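PDB 6MF4: cell cycle serine/threonine-protein kinase CDC5/MSD2 from Saccharomyces cerevisiae, which phosphorylates serine and threonine residues of cell-cycle proteins and takes part in mitotic exit, its C-terminal polo-box domain, the part described here, serving in substrate recognition. Local coordinates for residues Glu192-Lys195 against Asp196-Phe199; Leu133-Ala136 against Glu137-Trp140; Ile231-Gly234 against Gly235-Val238; Val170-Phe173 against Phe174-Met178. All coordinates share one frame; numbering follows the deposited sequence.

Contact 1 (Glu192-Lys195 against Asp196-Phe199); sequences EYHK and DDVF. With ZN (zinc ion), chain C.
H194 and D197 close on each other twice across a type I beta turn, once through the backbone and once through their side chains. The backbone bond runs from D197 N to H194 O at 2.9 Å. Beside it H194 ND1 donates to D197 OD2 at 2.7 Å; the N-H...O angle is 152°, and the oxygen lies at the imidazole edge, near its plane. The carboxylate stands almost perpendicular to that ring (85°) and accepts the bond on its syn side, the donor 31° out of the carboxylate plane. D197 OD1 rests 3.4 Å from H194 CA. Held at ND1 by D197 and at NE2 by the zinc ion (H194 NE2 to zinc 2.0 Å), the ring is fixed in its rotation. This is a His-carboxylate pair in a metal site: E138 and H154 supply the other protein ligands seen here, and D197 OD2 also accepts from W140 NE1. Toward this ion D197 stands in the second shell, behind H194, although it has been seen to bind zinc in a structure of the protein. Y193 lays CD2 over one face of the imidazole, toward the rim, while its hydroxyl bonds to D135. The outer side of the turn is looser. K195 and D196 run alongside each other into solvent, K195 NZ and D196 OD2 5.6 Å apart, and a water donates to both K195 O and D197 O.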
ATOM      1  N   GLU A 192      -2.612  11.129  18.651  1.00 22.50           N
ATOM      2  CA  GLU A 192      -3.139   9.771  18.787  1.00 22.47           C
ATOM      3  C   GLU A 192      -4.093   9.389  17.655  1.00 20.53           C
ATOM      4  O   GLU A 192      -4.080   8.255  17.173  1.00 24.20           O
ATOM      5  CB  GLU A 192      -3.853   9.607  20.130  1.00 25.98           C
ATOM      6  CG  GLU A 192      -2.911   9.427  21.317  1.00 26.76           C
ATOM      7  CD  GLU A 192      -2.360  10.735  21.861  1.00 32.67           C
ATOM      8  OE1 GLU A 192      -2.772  11.817  21.383  1.00 32.67           O
ATOM      9  OE2 GLU A 192      -1.512  10.675  22.778  1.00 31.80           O
ATOM     10  N   TYR A 193      -4.901  10.348  17.224  1.00 17.83           N
ATOM     11  CA  TYR A 193      -5.922  10.112  16.209  1.00 17.73           C
ATOM     12  C   TYR A 193      -5.329   9.878  14.820  1.00 17.92           C
ATOM     13  O   TYR A 193      -6.017   9.365  13.936  1.00 19.60           O
ATOM     14  CB  TYR A 193      -6.880  11.306  16.172  1.00 17.32           C
ATOM     15  CG  TYR A 193      -8.222  11.063  15.512  1.00 16.53           C
ATOM     16  CD1 TYR A 193      -9.142  10.172  16.060  1.00 16.64           C
ATOM     17  CD2 TYR A 193      -8.593  11.762  14.369  1.00 18.82           C
ATOM     18  CE1 TYR A 193     -10.378   9.966  15.471  1.00 18.17           C
ATOM     19  CE2 TYR A 193      -9.831  11.565  13.776  1.00 18.02           C
ATOM     20  CZ  TYR A 193     -10.718  10.670  14.333  1.00 18.92           C
ATOM     21  OH  TYR A 193     -11.941  10.464  13.740  1.00 19.05           O
ATOM     22  N   HIS A 194      -4.054  10.229  14.642  1.00 16.09           N
ATOM     23  CA  HIS A 194      -3.432  10.241  13.316  1.00 16.65           C
ATOM     24  C   HIS A 194      -2.169   9.397  13.191  1.00 23.00           C
ATOM     25  O   HIS A 194      -1.620   9.269  12.098  1.00 21.90           O
ATOM     26  CB  HIS A 194      -3.090  11.677  12.920  1.00 18.83           C
ATOM     27  CG  HIS A 194      -4.294  12.531  12.683  1.00 22.28           C
ATOM     28  ND1 HIS A 194      -5.237  12.230  11.730  1.00 18.77           N
ATOM     29  CD2 HIS A 194      -4.708  13.672  13.283  1.00 19.24           C
ATOM     30  CE1 HIS A 194      -6.186  13.152  11.748  1.00 18.48           C
ATOM     31  NE2 HIS A 194      -5.888  14.033  12.683  1.00 16.94           N
ATOM     32  N   LYS A 195      -1.707   8.810  14.288  1.00 24.20           N
ATOM     33  CA  LYS A 195      -0.367   8.232  14.293  1.00 26.48           C
ATOM     34  C   LYS A 195      -0.258   7.010  13.381  1.00 24.22           C
ATOM     35  O   LYS A 195       0.837   6.670  12.937  1.00 28.61           O
ATOM     36  CB  LYS A 195       0.056   7.877  15.719  1.00 33.50           C
ATOM     37  CG  LYS A 195      -0.545   6.610  16.281  1.00 31.13           C
ATOM     38  CD  LYS A 195      -0.168   6.482  17.742  1.00 39.54           C
ATOM     39  CE  LYS A 195      -0.621   5.171  18.342  1.00 45.54           C
ATOM     40  NZ  LYS A 195      -0.447   5.180  19.823  1.00 57.52           N
ATOM     41  N   ASP A 196      -1.389   6.379  13.077  1.00 21.91           N
ATOM     42  CA  ASP A 196      -1.413   5.217  12.188  1.00 20.67           C
ATOM     43  C   ASP A 196      -1.959   5.567  10.804  1.00 20.14           C
ATOM     44  O   ASP A 196      -2.294   4.677  10.023  1.00 17.63           O
ATOM     45  CB  ASP A 196      -2.250   4.089  12.802  1.00 27.20           C
ATOM     46  CG  ASP A 196      -1.563   3.425  13.985  1.00 37.67           C
ATOM     47  OD1 ASP A 196      -0.328   3.237  13.933  1.00 36.79           O
ATOM     48  OD2 ASP A 196      -2.259   3.083  14.964  1.00 41.23           O
ATOM     49  N   ASP A 197      -2.039   6.857  10.495  1.00 17.46           N
ATOM     50  CA  ASP A 197      -2.585   7.287   9.211  1.00 18.25           C
ATOM     51  C   ASP A 197      -1.664   6.860   8.073  1.00 15.60           C
ATOM     52  O   ASP A 197      -0.444   6.887   8.202  1.00 15.88           O
ATOM     53  CB  ASP A 197      -2.797   8.803   9.182  1.00 16.29           C
ATOM     54  CG  ASP A 197      -4.028   9.242   9.968  1.00 18.56           C
ATOM     55  OD1 ASP A 197      -4.608   8.404  10.694  1.00 18.39           O
ATOM     56  OD2 ASP A 197      -4.408  10.428   9.864  1.00 18.79           O
ATOM     57  N   VAL A 198      -2.278   6.484   6.957  1.00 17.31           N
ATOM     58  CA  VAL A 198      -1.575   5.951   5.797  1.00 15.18           C
ATOM     59  C   VAL A 198      -2.246   6.445   4.524  1.00 16.82           C
ATOM     60  O   VAL A 198      -3.465   6.619   4.500  1.00 16.48           O
ATOM     61  CB  VAL A 198      -1.577   4.405   5.816  1.00 23.18           C
ATOM     62  CG1 VAL A 198      -1.034   3.831   4.518  1.00 26.25           C
ATOM     63  CG2 VAL A 198      -0.779   3.880   6.999  1.00 24.27           C
ATOM     64  N   PHE A 199      -1.456   6.680   3.477  1.00 14.50           N
ATOM     65  CA  PHE A 199      -2.009   6.963   2.157  1.00 14.80           C
ATOM     66  C   PHE A 199      -1.259   6.170   1.093  1.00 13.16           C
ATOM     67  O   PHE A 199      -0.196   5.594   1.355  1.00 13.79           O
ATOM     68  CB  PHE A 199      -1.967   8.466   1.844  1.00 16.12           C
ATOM     69  CG  PHE A 199      -0.595   8.996   1.528  1.00 14.48           C
ATOM     70  CD1 PHE A 199       0.333   9.203   2.533  1.00 19.30           C
ATOM     71  CD2 PHE A 199      -0.246   9.318   0.225  1.00 15.92           C
ATOM     72  CE1 PHE A 199       1.593   9.703   2.242  1.00 25.25           C
ATOM     73  CE2 PHE A 199       1.009   9.818  -0.070  1.00 17.07           C
ATOM     74  CZ  PHE A 199       1.930  10.006   0.939  1.00 20.04           C
TER
HETATM   75 ZN    ZN C 802      -7.166  15.503  13.158  1.00 29.45          ZN
HETATM   76  O   HOH W   1      -4.180   6.501  15.122  1.00 23.42           O
HETATM   77  O   HOH W   2       1.283   7.455  10.224  1.00 33.17           O

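Contact 2 (Leu133-Ala136 against Glu137-Trp140); sequences LADA and EEFW. With ZN (zinc ion), chain C.
D135 and E138 present their carboxylates nearly at right angles, the planes 88° apart, and the two groups do different work. D135 turns back over the chain that follows it: with CG set between the backbone N and the carbonyl carbon (chi1 56°), OD1 of D135 reaches two successive amides, E137 N at 2.8 Å and E138 N at 3.0 Å. The first of these bonds makes an Asx turn, the side-chain oxygen of D135 accepting from the amide two residues on. Both donors approach from the same face of the carboxylate, E138 N on the syn side and E137 N from above the plane, and both bonds are fairly straight, their N-H...O angles above 160°. D135 OD2, whose polar partner is the Y193 hydroxyl, passes 3.8 Å from E138 CG. E138 extends beyond CG to place OE1 2.0 Å from the zinc ion.

On the strand side, L133 crosses W140 at a slant, its CD1 meeting the indole CD1 at 3.8 Å, while L133 N bonds to E138 O at 3.0 Å. The polar end of W140 is taken by D197. The segment 133-136 forms a type I beta turn linking strand 129-132 to strand 138-145 in the sheet of polo box 1, so the metal ligand E138 stands at the very start of a strand.

D135 OD2 and E138 OE1 remain 4.5 Å apart; two like charges this close would probably disfavour each other, but the two amides at OD1, the Y193 hydroxyl at OD2 and the zinc ion at E138 probably offset much of that cost.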
ATOM      1  N   LEU A 133     -10.769  11.199   6.003  1.00 17.21           N
ATOM      2  CA  LEU A 133     -10.898  10.265   7.115  1.00 16.90           C
ATOM      3  C   LEU A 133     -12.317   9.724   7.199  1.00 16.48           C
ATOM      4  O   LEU A 133     -13.272  10.359   6.755  1.00 17.90           O
ATOM      5  CB  LEU A 133     -10.503  10.917   8.442  1.00 19.07           C
ATOM      6  CG  LEU A 133      -9.003  10.882   8.745  1.00 23.45           C
ATOM      7  CD1 LEU A 133      -8.270  11.906   7.912  1.00 26.33           C
ATOM      8  CD2 LEU A 133      -8.732  11.104  10.223  1.00 24.43           C
ATOM      9  N   ALA A 134     -12.436   8.532   7.769  1.00 17.18           N
ATOM     10  CA  ALA A 134     -13.709   7.840   7.857  1.00 18.47           C
ATOM     11  C   ALA A 134     -14.728   8.618   8.687  1.00 19.64           C
ATOM     12  O   ALA A 134     -15.929   8.380   8.579  1.00 21.20           O
ATOM     13  CB  ALA A 134     -13.499   6.457   8.447  1.00 20.98           C
ATOM     14  N   ASP A 135     -14.254   9.545   9.511  1.00 18.14           N
ATOM     15  CA  ASP A 135     -15.156  10.304  10.373  1.00 16.21           C
ATOM     16  C   ASP A 135     -15.974  11.328   9.583  1.00 20.18           C
ATOM     17  O   ASP A 135     -16.909  11.927  10.113  1.00 20.54           O
ATOM     18  CB  ASP A 135     -14.375  10.995  11.499  1.00 17.96           C
ATOM     19  CG  ASP A 135     -13.266  11.907  10.993  1.00 20.96           C
ATOM     20  OD1 ASP A 135     -13.364  12.442   9.871  1.00 18.93           O
ATOM     21  OD2 ASP A 135     -12.296  12.116  11.750  1.00 23.10           O
ATOM     22  N   ALA A 136     -15.624  11.512   8.313  1.00 20.13           N
ATOM     23  CA  ALA A 136     -16.317  12.455   7.440  1.00 21.97           C
ATOM     24  C   ALA A 136     -16.275  13.884   7.978  1.00 22.94           C
ATOM     25  O   ALA A 136     -17.186  14.670   7.719  1.00 30.27           O
ATOM     26  CB  ALA A 136     -17.771  12.021   7.232  1.00 27.67           C
ATOM     27  N   GLU A 137     -15.220  14.219   8.717  1.00 20.01           N
ATOM     28  CA  GLU A 137     -15.031  15.591   9.198  1.00 23.38           C
ATOM     29  C   GLU A 137     -13.614  16.114   8.958  1.00 29.21           C
ATOM     30  O   GLU A 137     -13.425  17.319   8.781  1.00 25.88           O
ATOM     31  CB  GLU A 137     -15.373  15.690  10.694  1.00 33.24           C
ATOM     32  CG  GLU A 137     -14.915  16.986  11.401  1.00 51.69           C
ATOM     33  CD  GLU A 137     -15.423  18.274  10.753  1.00 70.20           C
ATOM     34  OE1 GLU A 137     -15.047  19.363  11.239  1.00 51.27           O
ATOM     35  OE2 GLU A 137     -16.190  18.213   9.768  1.00 64.50           O
ATOM     36  N   GLU A 138     -12.626  15.224   8.954  1.00 19.77           N
ATOM     37  CA  GLU A 138     -11.237  15.637   8.759  1.00 16.08           C
ATOM     38  C   GLU A 138     -10.661  15.085   7.460  1.00 18.64           C
ATOM     39  O   GLU A 138     -11.051  14.007   7.008  1.00 18.84           O
ATOM     40  CB  GLU A 138     -10.366  15.178   9.931  1.00 20.22           C
ATOM     41  CG  GLU A 138     -10.855  15.641  11.296  1.00 23.36           C
ATOM     42  CD  GLU A 138      -9.737  15.726  12.316  1.00 21.13           C
ATOM     43  OE1 GLU A 138      -8.819  14.881  12.270  1.00 19.60           O
ATOM     44  OE2 GLU A 138      -9.772  16.643  13.164  1.00 20.80           O
ATOM     45  N   PHE A 139      -9.728  15.823   6.864  1.00 13.89           N
ATOM     46  CA  PHE A 139      -8.973  15.296   5.734  1.00 14.38           C
ATOM     47  C   PHE A 139      -7.559  15.859   5.711  1.00 16.25           C
ATOM     48  O   PHE A 139      -7.280  16.909   6.294  1.00 16.13           O
ATOM     49  CB  PHE A 139      -9.695  15.577   4.402  1.00 15.84           C
ATOM     50  CG  PHE A 139      -9.671  17.018   3.964  1.00 17.30           C
ATOM     51  CD1 PHE A 139     -10.663  17.898   4.368  1.00 19.17           C
ATOM     52  CD2 PHE A 139      -8.680  17.484   3.113  1.00 18.36           C
ATOM     53  CE1 PHE A 139     -10.658  19.220   3.945  1.00 19.11           C
ATOM     54  CE2 PHE A 139      -8.667  18.803   2.690  1.00 19.60           C
ATOM     55  CZ  PHE A 139      -9.654  19.675   3.116  1.00 17.59           C
ATOM     56  N   TRP A 140      -6.673  15.112   5.057  1.00 15.66           N
ATOM     57  CA  TRP A 140      -5.320  15.554   4.751  1.00 12.14           C
ATOM     58  C   TRP A 140      -5.215  15.952   3.290  1.00 14.13           C
ATOM     59  O   TRP A 140      -5.711  15.239   2.422  1.00 15.16           O
ATOM     60  CB  TRP A 140      -4.295  14.449   5.010  1.00 14.76           C
ATOM     61  CG  TRP A 140      -4.147  14.009   6.416  1.00 17.15           C
ATOM     62  CD1 TRP A 140      -4.688  12.895   6.988  1.00 20.81           C
ATOM     63  CD2 TRP A 140      -3.383  14.656   7.438  1.00 18.21           C
ATOM     64  NE1 TRP A 140      -4.310  12.808   8.304  1.00 18.90           N
ATOM     65  CE2 TRP A 140      -3.511  13.879   8.608  1.00 20.49           C
ATOM     66  CE3 TRP A 140      -2.602  15.814   7.480  1.00 17.33           C
ATOM     67  CZ2 TRP A 140      -2.890  14.225   9.806  1.00 22.77           C
ATOM     68  CZ3 TRP A 140      -1.982  16.156   8.672  1.00 19.51           C
ATOM     69  CH2 TRP A 140      -2.129  15.362   9.818  1.00 22.25           C
TER
HETATM   70 ZN    ZN C 802      -7.166  15.503  13.158  1.00 29.45          ZN

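Contact 3 (Ile231-Gly234 against Gly235-Val238)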
ATOM      1  N   ILE A 231       2.669  -7.454   2.134  1.00 21.66           N
ATOM      2  CA  ILE A 231       3.981  -7.624   2.745  1.00 17.55           C
ATOM      3  C   ILE A 231       4.296  -6.409   3.615  1.00 21.63           C
ATOM      4  O   ILE A 231       4.249  -5.272   3.141  1.00 19.40           O
ATOM      5  CB  ILE A 231       5.082  -7.789   1.675  1.00 17.18           C
ATOM      6  CG1 ILE A 231       4.748  -8.933   0.709  1.00 21.47           C
ATOM      7  CG2 ILE A 231       6.436  -8.014   2.324  1.00 18.83           C
ATOM      8  CD1 ILE A 231       4.682 -10.323   1.353  1.00 23.70           C
ATOM      9  N   SER A 232       4.618  -6.649   4.883  1.00 19.05           N
ATOM     10  CA  SER A 232       4.908  -5.562   5.814  1.00 17.88           C
ATOM     11  C   SER A 232       6.111  -5.867   6.692  1.00 20.81           C
ATOM     12  O   SER A 232       6.679  -6.957   6.639  1.00 21.71           O
ATOM     13  CB  SER A 232       3.687  -5.270   6.693  1.00 18.81           C
ATOM     14  OG  SER A 232       3.318  -6.405   7.462  1.00 24.51           O
ATOM     15  N   ASP A 233       6.481  -4.882   7.503  1.00 21.43           N
ATOM     16  CA  ASP A 233       7.625  -4.985   8.394  1.00 23.77           C
ATOM     17  C   ASP A 233       8.885  -5.358   7.621  1.00 25.97           C
ATOM     18  O   ASP A 233       9.593  -6.305   7.970  1.00 23.83           O
ATOM     19  CB  ASP A 233       7.346  -6.004   9.498  1.00 27.64           C
ATOM     20  CG  ASP A 233       8.345  -5.919  10.638  1.00 35.18           C
ATOM     21  OD1 ASP A 233       9.047  -4.892  10.745  1.00 37.48           O
ATOM     22  OD2 ASP A 233       8.423  -6.880  11.431  1.00 41.09           O
ATOM     23  N   GLY A 234       9.148  -4.610   6.556  1.00 25.60           N
ATOM     24  CA  GLY A 234      10.357  -4.784   5.779  1.00 25.33           C
ATOM     25  C   GLY A 234      10.504  -6.179   5.210  1.00 25.40           C
ATOM     26  O   GLY A 234      11.604  -6.723   5.170  1.00 21.89           O
ATOM     27  N   GLY A 235       9.393  -6.766   4.777  1.00 19.51           N
ATOM     28  CA  GLY A 235       9.431  -8.069   4.138  1.00 20.88           C
ATOM     29  C   GLY A 235       9.378  -9.257   5.084  1.00 21.53           C
ATOM     30  O   GLY A 235       9.455 -10.402   4.636  1.00 25.22           O
ATOM     31  N   LYS A 236       9.234  -8.999   6.381  1.00 20.41           N
ATOM     32  CA  LYS A 236       9.254 -10.074   7.375  1.00 22.84           C
ATOM     33  C   LYS A 236       7.880 -10.688   7.634  1.00 24.53           C
ATOM     34  O   LYS A 236       7.788 -11.818   8.110  1.00 19.42           O
ATOM     35  CB  LYS A 236       9.822  -9.562   8.697  1.00 28.57           C
ATOM     36  CG  LYS A 236      11.286  -9.182   8.638  1.00 28.44           C
ATOM     37  CD  LYS A 236      11.811  -8.897  10.030  1.00 34.63           C
ATOM     38  CE  LYS A 236      12.778  -7.732  10.043  1.00 44.96           C
ATOM     39  NZ  LYS A 236      12.122  -6.458   9.638  1.00 50.70           N
ATOM     40  N   LEU A 237       6.822  -9.943   7.332  1.00 20.60           N
ATOM     41  CA  LEU A 237       5.458 -10.408   7.569  1.00 20.85           C
ATOM     42  C   LEU A 237       4.683 -10.493   6.267  1.00 23.71           C
ATOM     43  O   LEU A 237       4.809  -9.622   5.406  1.00 21.28           O
ATOM     44  CB  LEU A 237       4.721  -9.479   8.536  1.00 21.48           C
ATOM     45  CG  LEU A 237       5.223  -9.394   9.975  1.00 27.06           C
ATOM     46  CD1 LEU A 237       4.503  -8.269  10.695  1.00 29.13           C
ATOM     47  CD2 LEU A 237       5.018 -10.715  10.704  1.00 27.56           C
ATOM     48  N   VAL A 238       3.886 -11.548   6.130  1.00 18.60           N
ATOM     49  CA  VAL A 238       2.967 -11.674   5.012  1.00 20.22           C
ATOM     50  C   VAL A 238       1.550 -11.800   5.555  1.00 24.25           C
ATOM     51  O   VAL A 238       1.288 -12.554   6.495  1.00 22.04           O
ATOM     52  CB  VAL A 238       3.306 -12.881   4.105  1.00 23.77           C
ATOM     53  CG1 VAL A 238       3.382 -14.173   4.911  1.00 26.24           C
ATOM     54  CG2 VAL A 238       2.291 -13.006   2.969  1.00 26.13           C
TER
HETATM   55  O   HOH W   3      13.650  -6.507   6.858  1.00 32.18           O
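I231 and V238 form an antiparallel non-hydrogen-bonded pair and S232 and L237 a hydrogen-bonded one, the latter joined by S232 N to L237 O at 3.0 Å and L237 N to S232 O at 3.1 Å, before the chain reverses through a type I' turn from D233 to K236. G235 has a backbone (phi 86°, psi 3°) at which any CB would jam against G234 O, so the last corner calls for glycine. On one face of the hairpin I231 reaches two ways: CG2, anti to the backbone N, lies 3.5 Å from G235 CA, and CD1 meets V238 CG2 at 3.9 Å. An alanine at I231 would lose both branches and would probably open a gap beside G235 CA and take one apolar neighbour from V238 CG2. On the other face S232 OG sits 3.5 Å from L237 CB, and L237 CD1 packs on D233 CB. K236 folds back through bends at chi3 and chi4 so that NZ reaches D233 O at 3.0 Å; K236 N grips the same oxygen from the opposite face of the carbonyl plane. The salt bridge from K236 NZ to D233 OD1 is long, 3.6 Å. K236 and L237 together face S232, a classic beta bulge beside a tight turn, here closing the hairpin of strands 228-232 and 237-241 in the antiparallel sheet of polo box 2.

Contact 4 (Val170-Phe173 against Phe174-Met178)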
ATOM      1  N   VAL A 170     -14.667  16.286  -5.993  1.00 14.88           N
ATOM      2  CA  VAL A 170     -14.255  15.002  -6.547  1.00 13.89           C
ATOM      3  C   VAL A 170     -14.235  13.952  -5.440  1.00 16.12           C
ATOM      4  O   VAL A 170     -14.675  12.820  -5.639  1.00 16.81           O
ATOM      5  CB  VAL A 170     -12.867  15.093  -7.217  1.00 18.77           C
ATOM      6  CG1 VAL A 170     -12.340  13.706  -7.605  1.00 17.34           C
ATOM      7  CG2 VAL A 170     -12.939  15.982  -8.441  1.00 17.32           C
ATOM      8  N   VAL A 171     -13.723  14.328  -4.272  1.00 14.77           N
ATOM      9  CA  VAL A 171     -13.682  13.407  -3.139  1.00 16.39           C
ATOM     10  C   VAL A 171     -15.101  12.978  -2.759  1.00 16.33           C
ATOM     11  O   VAL A 171     -15.340  11.813  -2.431  1.00 17.05           O
ATOM     12  CB  VAL A 171     -12.971  14.042  -1.923  1.00 16.94           C
ATOM     13  CG1 VAL A 171     -13.212  13.229  -0.651  1.00 21.43           C
ATOM     14  CG2 VAL A 171     -11.479  14.153  -2.187  1.00 16.17           C
ATOM     15  N   ASP A 172     -16.038  13.920  -2.823  1.00 15.78           N
ATOM     16  CA  ASP A 172     -17.440  13.638  -2.525  1.00 20.04           C
ATOM     17  C   ASP A 172     -18.011  12.619  -3.505  1.00 19.94           C
ATOM     18  O   ASP A 172     -18.751  11.714  -3.109  1.00 17.75           O
ATOM     19  CB  ASP A 172     -18.260  14.935  -2.554  1.00 23.84           C
ATOM     20  CG  ASP A 172     -19.742  14.695  -2.334  1.00 37.08           C
ATOM     21  OD1 ASP A 172     -20.105  14.289  -1.208  1.00 29.69           O
ATOM     22  OD2 ASP A 172     -20.537  14.927  -3.274  1.00 38.81           O
ATOM     23  N   PHE A 173     -17.661  12.759  -4.781  1.00 17.89           N
ATOM     24  CA  PHE A 173     -18.085  11.795  -5.789  1.00 18.07           C
ATOM     25  C   PHE A 173     -17.631  10.385  -5.409  1.00 17.24           C
ATOM     26  O   PHE A 173     -18.409   9.434  -5.464  1.00 18.49           O
ATOM     27  CB  PHE A 173     -17.532  12.163  -7.171  1.00 16.92           C
ATOM     28  CG  PHE A 173     -17.721  11.084  -8.203  1.00 19.73           C
ATOM     29  CD1 PHE A 173     -18.889  11.010  -8.941  1.00 23.80           C
ATOM     30  CD2 PHE A 173     -16.735  10.133  -8.422  1.00 18.48           C
ATOM     31  CE1 PHE A 173     -19.067  10.017  -9.880  1.00 24.17           C
ATOM     32  CE2 PHE A 173     -16.911   9.132  -9.356  1.00 21.89           C
ATOM     33  CZ  PHE A 173     -18.078   9.073 -10.086  1.00 24.08           C
ATOM     34  N   PHE A 174     -16.370  10.249  -5.019  1.00 17.49           N
ATOM     35  CA  PHE A 174     -15.834   8.928  -4.722  1.00 17.94           C
ATOM     36  C   PHE A 174     -16.330   8.406  -3.374  1.00 17.88           C
ATOM     37  O   PHE A 174     -16.476   7.201  -3.200  1.00 18.44           O
ATOM     38  CB  PHE A 174     -14.308   8.948  -4.782  1.00 15.83           C
ATOM     39  CG  PHE A 174     -13.775   8.933  -6.188  1.00 16.97           C
ATOM     40  CD1 PHE A 174     -13.957   7.818  -6.991  1.00 16.63           C
ATOM     41  CD2 PHE A 174     -13.124  10.034  -6.719  1.00 18.19           C
ATOM     42  CE1 PHE A 174     -13.488   7.794  -8.286  1.00 17.68           C
ATOM     43  CE2 PHE A 174     -12.650  10.014  -8.017  1.00 16.65           C
ATOM     44  CZ  PHE A 174     -12.832   8.890  -8.801  1.00 16.40           C
ATOM     45  N   ALA A 175     -16.625   9.302  -2.435  1.00 16.75           N
ATOM     46  CA  ALA A 175     -17.231   8.884  -1.170  1.00 20.88           C
ATOM     47  C   ALA A 175     -18.586   8.220  -1.426  1.00 21.66           C
ATOM     48  O   ALA A 175     -18.913   7.194  -0.824  1.00 20.64           O
ATOM     49  CB  ALA A 175     -17.386  10.072  -0.226  1.00 24.58           C
ATOM     50  N   LYS A 176     -19.370   8.809  -2.323  1.00 21.31           N
ATOM     51  CA  LYS A 176     -20.654   8.238  -2.718  1.00 21.69           C
ATOM     52  C   LYS A 176     -20.459   6.916  -3.445  1.00 23.52           C
ATOM     53  O   LYS A 176     -21.176   5.947  -3.195  1.00 23.74           O
ATOM     54  CB  LYS A 176     -21.423   9.213  -3.605  1.00 24.85           C
ATOM     55  CG  LYS A 176     -21.935  10.428  -2.861  1.00 30.43           C
ATOM     56  CD  LYS A 176     -22.390  11.522  -3.813  1.00 30.81           C
ATOM     57  CE  LYS A 176     -22.981  12.695  -3.045  1.00 46.16           C
ATOM     58  NZ  LYS A 176     -23.195  13.895  -3.904  1.00 48.80           N
ATOM     59  N   TYR A 177     -19.486   6.888  -4.348  1.00 21.29           N
ATOM     60  CA  TYR A 177     -19.149   5.677  -5.082  1.00 21.31           C
ATOM     61  C   TYR A 177     -18.757   4.529  -4.150  1.00 23.82           C
ATOM     62  O   TYR A 177     -19.196   3.391  -4.333  1.00 21.41           O
ATOM     63  CB  TYR A 177     -18.007   5.950  -6.062  1.00 21.02           C
ATOM     64  CG  TYR A 177     -17.466   4.694  -6.704  1.00 19.19           C
ATOM     65  CD1 TYR A 177     -18.082   4.142  -7.818  1.00 24.35           C
ATOM     66  CD2 TYR A 177     -16.349   4.052  -6.188  1.00 19.71           C
ATOM     67  CE1 TYR A 177     -17.597   2.987  -8.402  1.00 21.43           C
ATOM     68  CE2 TYR A 177     -15.861   2.901  -6.760  1.00 20.06           C
ATOM     69  CZ  TYR A 177     -16.488   2.371  -7.866  1.00 20.88           C
ATOM     70  OH  TYR A 177     -15.994   1.222  -8.439  1.00 22.35           O
ATOM     71  N   MET A 178     -17.927   4.828  -3.156  1.00 20.15           N
ATOM     72  CA  MET A 178     -17.385   3.798  -2.273  1.00 21.53           C
ATOM     73  C   MET A 178     -18.422   3.211  -1.315  1.00 29.08           C
ATOM     74  O   MET A 178     -18.290   2.063  -0.887  1.00 33.29           O
ATOM     75  CB  MET A 178     -16.214   4.362  -1.464  1.00 19.22           C
ATOM     76  CG  MET A 178     -14.960   4.632  -2.283  1.00 18.96           C
ATOM     77  SD  MET A 178     -14.204   3.158  -2.986  1.00 21.97           S
ATOM     78  CE  MET A 178     -12.867   3.887  -3.929  1.00 19.65           C
TER
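This is intrahelical packing on helix 165-178, where residues one to four positions apart meet while the inner side of the helix lies on the sheet of polo box 1. Its sharpest feature is an edge-to-face pair: the F173 ring turns its edge to one face of F174, centroids 5.0 Å apart and planes at 85°. F173 CD2 stands 3.7 Å above the F174 plane, over its centre. From the preceding turn V170 CG1 runs alongside F174 and touches CE2 at 3.7 Å. The i to i+4 alpha-helical bonds F174 N to V170 O (3.1 Å) and Y177 N to F173 O (3.0 Å) fix the backbone from which the two rings project. In the polo-box fold this helix packs across an antiparallel sheet, and F174 reaches V122, S112 and V103 on three of its strands. An alanine in place of F174 would probably open a gap between helix and sheet and deprive the F173 edge of the face it rests against. On the polar side D172, its CG anti to the backbone N (chi1 177°), meets the extended K176 chain obliquely; NZ donates to the syn side of OD2 in a 2.9 Å salt bridge.

Along the chain the order is contact 2, contact 4, contact 1, contact 3. Contacts 2 and 4 belong to polo box 1, in the turn entering strand 138-145 and in helix 165-178, their centres about 13 Å apart without touching. Contact 1 sits in the loop between that helix and strand 200-205, so it leads from one polo box to the next; its centre is about 11 Å from that of contact 2, and the two meet at one zinc ion. Contact 3 lies in the sheet of polo box 2, about 28 Å between centres from contact 2 and 31 Å from contact 4. The shared zinc ion, with the hydrogen bonds beside it, ties this linker to the first sheet and probably helps fix its path.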